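Local coordinates for capsular polysaccharide biosynthesis protein (Vibrio cholerae, PDB 1XPJ) that is of unknown function but is probably a haloacid dehalogenase-like hydrolase, possibly linked to capsular polysaccharide biosynthesis, at residues A[29-32]-A[33-36]; A[109-112]-A[113-116]. All coordinates share one frame; numbering follows the deposited sequence. Where two conformers were deposited one is given.

Contact 1 (29-32 with 33-36) comes first along the chain and closes before contact 2 (109-112 with 113-116) opens. Their centres are about 13 Å apart, on the same side of the chain's centre. Contact 1 lies within helix 27-38, the crossover helix between parallel strands 3-6 and 42-47. Contact 2 is the turn from helix 104-109 into helix 112-120. The two touch directly: Tyr36 OH lies 3.8 Å from Ile115 CG1, and Gln32 NE2 is 3.4 Å from Met110 O. The C-terminal helices are thereby packed onto the Rossmann-like core. Tyr36 and Ile115 both also pack on Phe95 of the second subunit.

Contact 1 (A[29-32]-A[33-36]); sequences VIEQ and LREY
The guanidinium of Arg34 meets Glu31 at its edge, near its plane, while CG2 of Ile30 lies over one face. NH1 of Arg34 is 2.7 Å from OE1 of Glu31, a salt bridge. Its hydrogen bond is weak, with an N-H...O angle of only 118°, and the carboxylate and guanidinium planes are 55° apart. All this holds for one of two Arg34 conformers, so the salt bridge may not be constant. Glu31 reaches forward because its CG is anti to the backbone N (chi1 -174°) and its chain then bends at chi2.

The ring of Tyr36 has Gln32 O at its edge, in plane, 3.2 Å from CD1. The aliphatic part of Gln32 also meets this ring, CG lying 3.7 Å from CE1 of Tyr36. The amide end of Gln32 is held elsewhere, by NE2 to Phe107 O.

Within each pair the partners are about one turn apart on helix 27-38, three residues for Glu31 and Arg34 and four for Gln32 and Tyr36. This is the helix of a beta-alpha-beta crossover between strands 3-6 and 42-47. Four i to i+4 backbone bonds carry the turn. Among them, Leu33 N donates to Val29 O at 3.1 Å and Tyr36 N donates to Gln32 O at 3.1 Å.

Leu33, in one of its two conformers, packs on Leu4 and Val6 of strand 3-6. Tyr36 meets Phe41 edge-to-face.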
ATOM      1  N   VAL A  29       2.424 -25.838  13.432  1.00 22.80           N
ATOM      2  CA  VAL A  29       2.375 -24.978  12.238  1.00 22.76           C
ATOM      3  C   VAL A  29       3.735 -24.344  11.963  1.00 22.96           C
ATOM      4  O   VAL A  29       4.220 -24.384  10.828  1.00 23.05           O
ATOM      5  CB  VAL A  29       1.279 -23.868  12.330  1.00 22.97           C
ATOM      6  CG1 VAL A  29       1.457 -22.846  11.223  1.00 21.66           C
ATOM      7  CG2 VAL A  29      -0.140 -24.471  12.285  1.00 22.60           C
ATOM      8  N   ILE A  30       4.340 -23.762  13.000  1.00 22.96           N
ATOM      9  CA  ILE A  30       5.675 -23.166  12.889  1.00 23.14           C
ATOM     10  C   ILE A  30       6.750 -24.174  12.446  1.00 23.55           C
ATOM     11  O   ILE A  30       7.584 -23.868  11.580  1.00 23.70           O
ATOM     12  CB  ILE A  30       6.093 -22.480  14.213  1.00 23.24           C
ATOM     13  CG1 ILE A  30       5.073 -21.402  14.613  1.00 22.94           C
ATOM     14  CG2 ILE A  30       7.482 -21.862  14.079  1.00 22.47           C
ATOM     15  CD1 ILE A  30       5.402 -20.739  15.941  1.00 21.43           C
ATOM     16  N   GLU A  31       6.730 -25.366  13.033  1.00 23.44           N
ATOM     17  CA  GLU A  31       7.666 -26.427  12.649  1.00 23.77           C
ATOM     18  C   GLU A  31       7.528 -26.776  11.157  1.00 23.06           C
ATOM     19  O   GLU A  31       8.528 -27.008  10.457  1.00 22.10           O
ATOM     20  CB  GLU A  31       7.473 -27.666  13.534  1.00 23.78           C
ATOM     21  CG  GLU A  31       8.498 -28.785  13.317  1.00 26.84           C
ATOM     22  CD  GLU A  31       9.940 -28.385  13.655  1.00 29.10           C
ATOM     23  OE1 GLU A  31      10.149 -27.502  14.517  1.00 29.32           O
ATOM     24  OE2 GLU A  31      10.874 -28.964  13.056  1.00 30.10           O
ATOM     25  N   GLN A  32       6.289 -26.782  10.672  1.00 22.56           N
ATOM     26  CA  GLN A  32       6.065 -27.017   9.253  1.00 22.76           C
ATOM     27  C   GLN A  32       6.650 -25.877   8.385  1.00 22.63           C
ATOM     28  O   GLN A  32       7.197 -26.136   7.316  1.00 22.56           O
ATOM     29  CB  GLN A  32       4.592 -27.295   8.959  1.00 22.37           C
ATOM     30  CG  GLN A  32       4.341 -27.877   7.571  1.00 24.02           C
ATOM     31  CD  GLN A  32       4.565 -29.380   7.484  1.00 24.49           C
ATOM     32  OE1 GLN A  32       5.646 -29.870   7.791  1.00 27.00           O
ATOM     33  NE2 GLN A  32       3.542 -30.111   7.064  1.00 24.66           N
ATOM     34  N   LEU A  33       6.564 -24.636   8.865  1.00 22.36           N
ATOM     35  CA  LEU A  33       7.191 -23.493   8.192  1.00 22.49           C
ATOM     36  C   LEU A  33       8.697 -23.712   8.027  1.00 22.67           C
ATOM     37  O   LEU A  33       9.268 -23.378   6.987  1.00 23.11           O
ATOM     38  CB  LEU A  33       6.927 -22.180   8.956  1.00 22.05           C
ATOM     39  CG  LEU A  33       6.458 -20.913   8.258  0.50 22.58           C
ATOM     40  CD1 LEU A  33       5.390 -21.219   7.224  0.50 23.04           C
ATOM     41  CD2 LEU A  33       5.923 -19.941   9.298  0.50 21.69           C
ATOM     42  N   ARG A  34       9.335 -24.267   9.058  1.00 22.65           N
ATOM     43  CA  ARG A  34      10.773 -24.585   9.022  1.00 22.47           C
ATOM     44  C   ARG A  34      11.130 -25.608   7.922  1.00 22.44           C
ATOM     45  O   ARG A  34      12.153 -25.472   7.232  1.00 22.49           O
ATOM     46  CB  ARG A  34      11.239 -25.109  10.387  1.00 22.36           C
ATOM     47  CG  ARG A  34      11.300 -24.064  11.493  0.50 22.49           C
ATOM     48  CD  ARG A  34      12.329 -24.369  12.572  0.50 22.27           C
ATOM     49  NE  ARG A  34      12.180 -23.488  13.728  0.50 22.92           N
ATOM     50  CZ  ARG A  34      11.511 -23.797  14.836  0.50 23.30           C
ATOM     51  NH1 ARG A  34      10.916 -24.977  14.962  0.50 22.63           N
ATOM     52  NH2 ARG A  34      11.432 -22.920  15.824  0.50 23.60           N
ATOM     53  N   GLU A  35      10.291 -26.634   7.769  1.00 21.90           N
ATOM     54  CA  GLU A  35      10.515 -27.671   6.764  1.00 21.39           C
ATOM     55  C   GLU A  35      10.377 -27.105   5.351  1.00 20.73           C
ATOM     56  O   GLU A  35      11.158 -27.456   4.465  1.00 20.01           O
ATOM     57  CB  GLU A  35       9.550 -28.845   6.949  1.00 21.81           C
ATOM     58  CG  GLU A  35       9.729 -29.577   8.267  0.50 22.11           C
ATOM     59  CD  GLU A  35      10.077 -31.043   8.089  0.50 23.85           C
ATOM     60  OE1 GLU A  35       9.550 -31.869   8.870  0.50 24.55           O
ATOM     61  OE2 GLU A  35      10.878 -31.376   7.180  0.50 24.01           O
ATOM     62  N   TYR A  36       9.385 -26.235   5.151  1.00 19.52           N
ATOM     63  CA  TYR A  36       9.204 -25.561   3.870  1.00 19.29           C
ATOM     64  C   TYR A  36      10.334 -24.576   3.557  1.00 19.24           C
ATOM     65  O   TYR A  36      10.766 -24.479   2.404  1.00 19.04           O
ATOM     66  CB  TYR A  36       7.840 -24.867   3.781  1.00 19.04           C
ATOM     67  CG  TYR A  36       6.720 -25.804   3.384  1.00 19.03           C
ATOM     68  CD1 TYR A  36       6.179 -26.713   4.310  1.00 16.92           C
ATOM     69  CD2 TYR A  36       6.190 -25.783   2.093  1.00 17.85           C
ATOM     70  CE1 TYR A  36       5.163 -27.571   3.962  1.00 16.26           C
ATOM     71  CE2 TYR A  36       5.157 -26.647   1.737  1.00 18.61           C
ATOM     72  CZ  TYR A  36       4.650 -27.535   2.683  1.00 16.95           C
ATOM     73  OH  TYR A  36       3.641 -28.387   2.353  1.00 16.98           O
TER

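Contact 2 (A[109-112]-A[113-116])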
ATOM      1  N   SER A 109      -0.759 -30.987   8.604  1.00 21.92           N
ATOM      2  CA  SER A 109      -0.979 -32.427   8.526  1.00 22.86           C
ATOM      3  C   SER A 109      -0.773 -33.047   7.136  1.00 23.19           C
ATOM      4  O   SER A 109      -0.819 -34.264   6.989  1.00 23.33           O
ATOM      5  CB  SER A 109      -2.380 -32.760   9.038  1.00 23.06           C
ATOM      6  OG  SER A 109      -3.351 -32.216   8.163  1.00 23.89           O
ATOM      7  N   MET A 110      -0.546 -32.217   6.120  1.00 23.67           N
ATOM      8  CA  MET A 110      -0.354 -32.717   4.759  1.00 23.42           C
ATOM      9  C   MET A 110       1.039 -32.391   4.240  1.00 23.15           C
ATOM     10  O   MET A 110       1.610 -31.368   4.618  1.00 22.74           O
ATOM     11  CB  MET A 110      -1.374 -32.118   3.792  1.00 23.63           C
ATOM     12  CG  MET A 110      -2.845 -32.428   4.087  1.00 23.77           C
ATOM     13  SD  MET A 110      -3.896 -31.393   3.057  1.00 25.81           S
ATOM     14  CE  MET A 110      -5.448 -31.617   3.923  1.00 23.46           C
ATOM     15  N   ASN A 111       1.565 -33.261   3.370  1.00 22.90           N
ATOM     16  CA  ASN A 111       2.806 -32.986   2.640  1.00 23.00           C
ATOM     17  C   ASN A 111       2.564 -32.153   1.382  1.00 23.15           C
ATOM     18  O   ASN A 111       1.410 -31.893   1.013  1.00 23.32           O
ATOM     19  CB  ASN A 111       3.594 -34.271   2.319  1.00 23.23           C
ATOM     20  CG  ASN A 111       2.806 -35.271   1.460  1.00 23.48           C
ATOM     21  OD1 ASN A 111       2.223 -34.916   0.428  1.00 23.96           O
ATOM     22  ND2 ASN A 111       2.808 -36.533   1.882  1.00 22.43           N
ATOM     23  N   LEU A 112       3.652 -31.733   0.735  1.00 23.18           N
ATOM     24  CA  LEU A 112       3.587 -30.892  -0.461  1.00 23.25           C
ATOM     25  C   LEU A 112       2.775 -31.532  -1.586  1.00 23.09           C
ATOM     26  O   LEU A 112       1.918 -30.867  -2.176  1.00 23.17           O
ATOM     27  CB  LEU A 112       4.994 -30.497  -0.948  1.00 23.45           C
ATOM     28  CG  LEU A 112       5.246 -29.041  -1.384  0.50 23.50           C
ATOM     29  CD1 LEU A 112       6.168 -28.993  -2.598  0.50 23.81           C
ATOM     30  CD2 LEU A 112       3.965 -28.238  -1.659  0.50 23.17           C
ATOM     31  N   GLU A 113       3.032 -32.810  -1.861  1.00 22.86           N
ATOM     32  CA  GLU A 113       2.258 -33.570  -2.848  1.00 23.11           C
ATOM     33  C   GLU A 113       0.761 -33.474  -2.544  1.00 22.74           C
ATOM     34  O   GLU A 113      -0.031 -33.176  -3.430  1.00 22.70           O
ATOM     35  CB  GLU A 113       2.710 -35.037  -2.900  1.00 23.13           C
ATOM     36  CG  GLU A 113       2.191 -35.839  -4.093  1.00 24.33           C
ATOM     37  CD  GLU A 113       2.567 -37.325  -4.046  1.00 26.28           C
ATOM     38  OE1 GLU A 113       3.722 -37.660  -3.677  1.00 26.82           O
ATOM     39  OE2 GLU A 113       1.708 -38.173  -4.391  1.00 26.58           O
ATOM     40  N   GLU A 114       0.400 -33.703  -1.282  1.00 22.74           N
ATOM     41  CA  GLU A 114      -0.983 -33.616  -0.815  1.00 22.75           C
ATOM     42  C   GLU A 114      -1.597 -32.222  -0.952  1.00 22.67           C
ATOM     43  O   GLU A 114      -2.763 -32.110  -1.316  1.00 23.26           O
ATOM     44  CB  GLU A 114      -1.091 -34.084   0.638  1.00 22.76           C
ATOM     45  CG  GLU A 114      -1.109 -35.594   0.822  0.50 23.34           C
ATOM     46  CD  GLU A 114      -0.848 -36.013   2.261  0.50 24.13           C
ATOM     47  OE1 GLU A 114       0.068 -36.833   2.482  0.50 23.96           O
ATOM     48  OE2 GLU A 114      -1.560 -35.529   3.174  0.50 24.55           O
ATOM     49  N   ILE A 115      -0.827 -31.170  -0.657  1.00 22.44           N
ATOM     50  CA  ILE A 115      -1.306 -29.795  -0.809  1.00 22.25           C
ATOM     51  C   ILE A 115      -1.564 -29.520  -2.292  1.00 22.05           C
ATOM     52  O   ILE A 115      -2.599 -28.953  -2.666  1.00 21.71           O
ATOM     53  CB  ILE A 115      -0.288 -28.756  -0.239  1.00 22.21           C
ATOM     54  CG1 ILE A 115       0.019 -28.998   1.242  1.00 22.71           C
ATOM     55  CG2 ILE A 115      -0.778 -27.327  -0.459  1.00 22.17           C
ATOM     56  CD1 ILE A 115      -1.105 -28.665   2.193  1.00 23.66           C
ATOM     57  N   HIS A 116      -0.608 -29.932  -3.120  1.00 22.00           N
ATOM     58  CA  HIS A 116      -0.692 -29.798  -4.568  1.00 22.39           C
ATOM     59  C   HIS A 116      -1.958 -30.442  -5.111  1.00 22.16           C
ATOM     60  O   HIS A 116      -2.559 -29.921  -6.045  1.00 22.05           O
ATOM     61  CB  HIS A 116       0.546 -30.416  -5.230  1.00 22.59           C
ATOM     62  CG  HIS A 116       1.656 -29.439  -5.471  1.00 24.45           C
ATOM     63  ND1 HIS A 116       2.863 -29.805  -6.038  1.00 26.78           N
ATOM     64  CD2 HIS A 116       1.742 -28.107  -5.229  1.00 25.37           C
ATOM     65  CE1 HIS A 116       3.643 -28.741  -6.135  1.00 27.34           C
ATOM     66  NE2 HIS A 116       2.985 -27.698  -5.651  1.00 27.43           N
TER
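Asn111 is the N-cap of helix 112-120, and its side chain accepts from Glu114 N. OD1 of Asn111 is 2.8 Å from that N, with an N-H...O angle of 162°, and the donor lies nearly on the line of the side-chain carbonyl. Asn111 CG stands between its backbone N and carbonyl carbon (chi1 60°), which turns OD1 over the helix start.

In one of its two conformers, Glu114 comes back across the cap at about a right angle to Asn111. The amide and carboxylate planes are then 70° apart. ND2 of Asn111 lies 2.8 Å from OE1 of Glu114, but the angle is too poor for a hydrogen bond. The other oxygen, OE2 of Glu114, rests 3.5 Å from CB of Met110.

The cap follows a short turn out of helix 104-109, where Met110 leaves helical geometry. CB of Met110 also packs 3.8 Å from CD1 of Ile115. The first regular helical bonds run from Ile115 N to Asn111 O, 2.9 Å, and from His116 N to Leu112 O, 2.9 Å. In one of two Leu112 conformers, CD2 sits over one face of the His116 ring, offset toward its rim. Leu112 also packs on Tyr36 of helix 27-38.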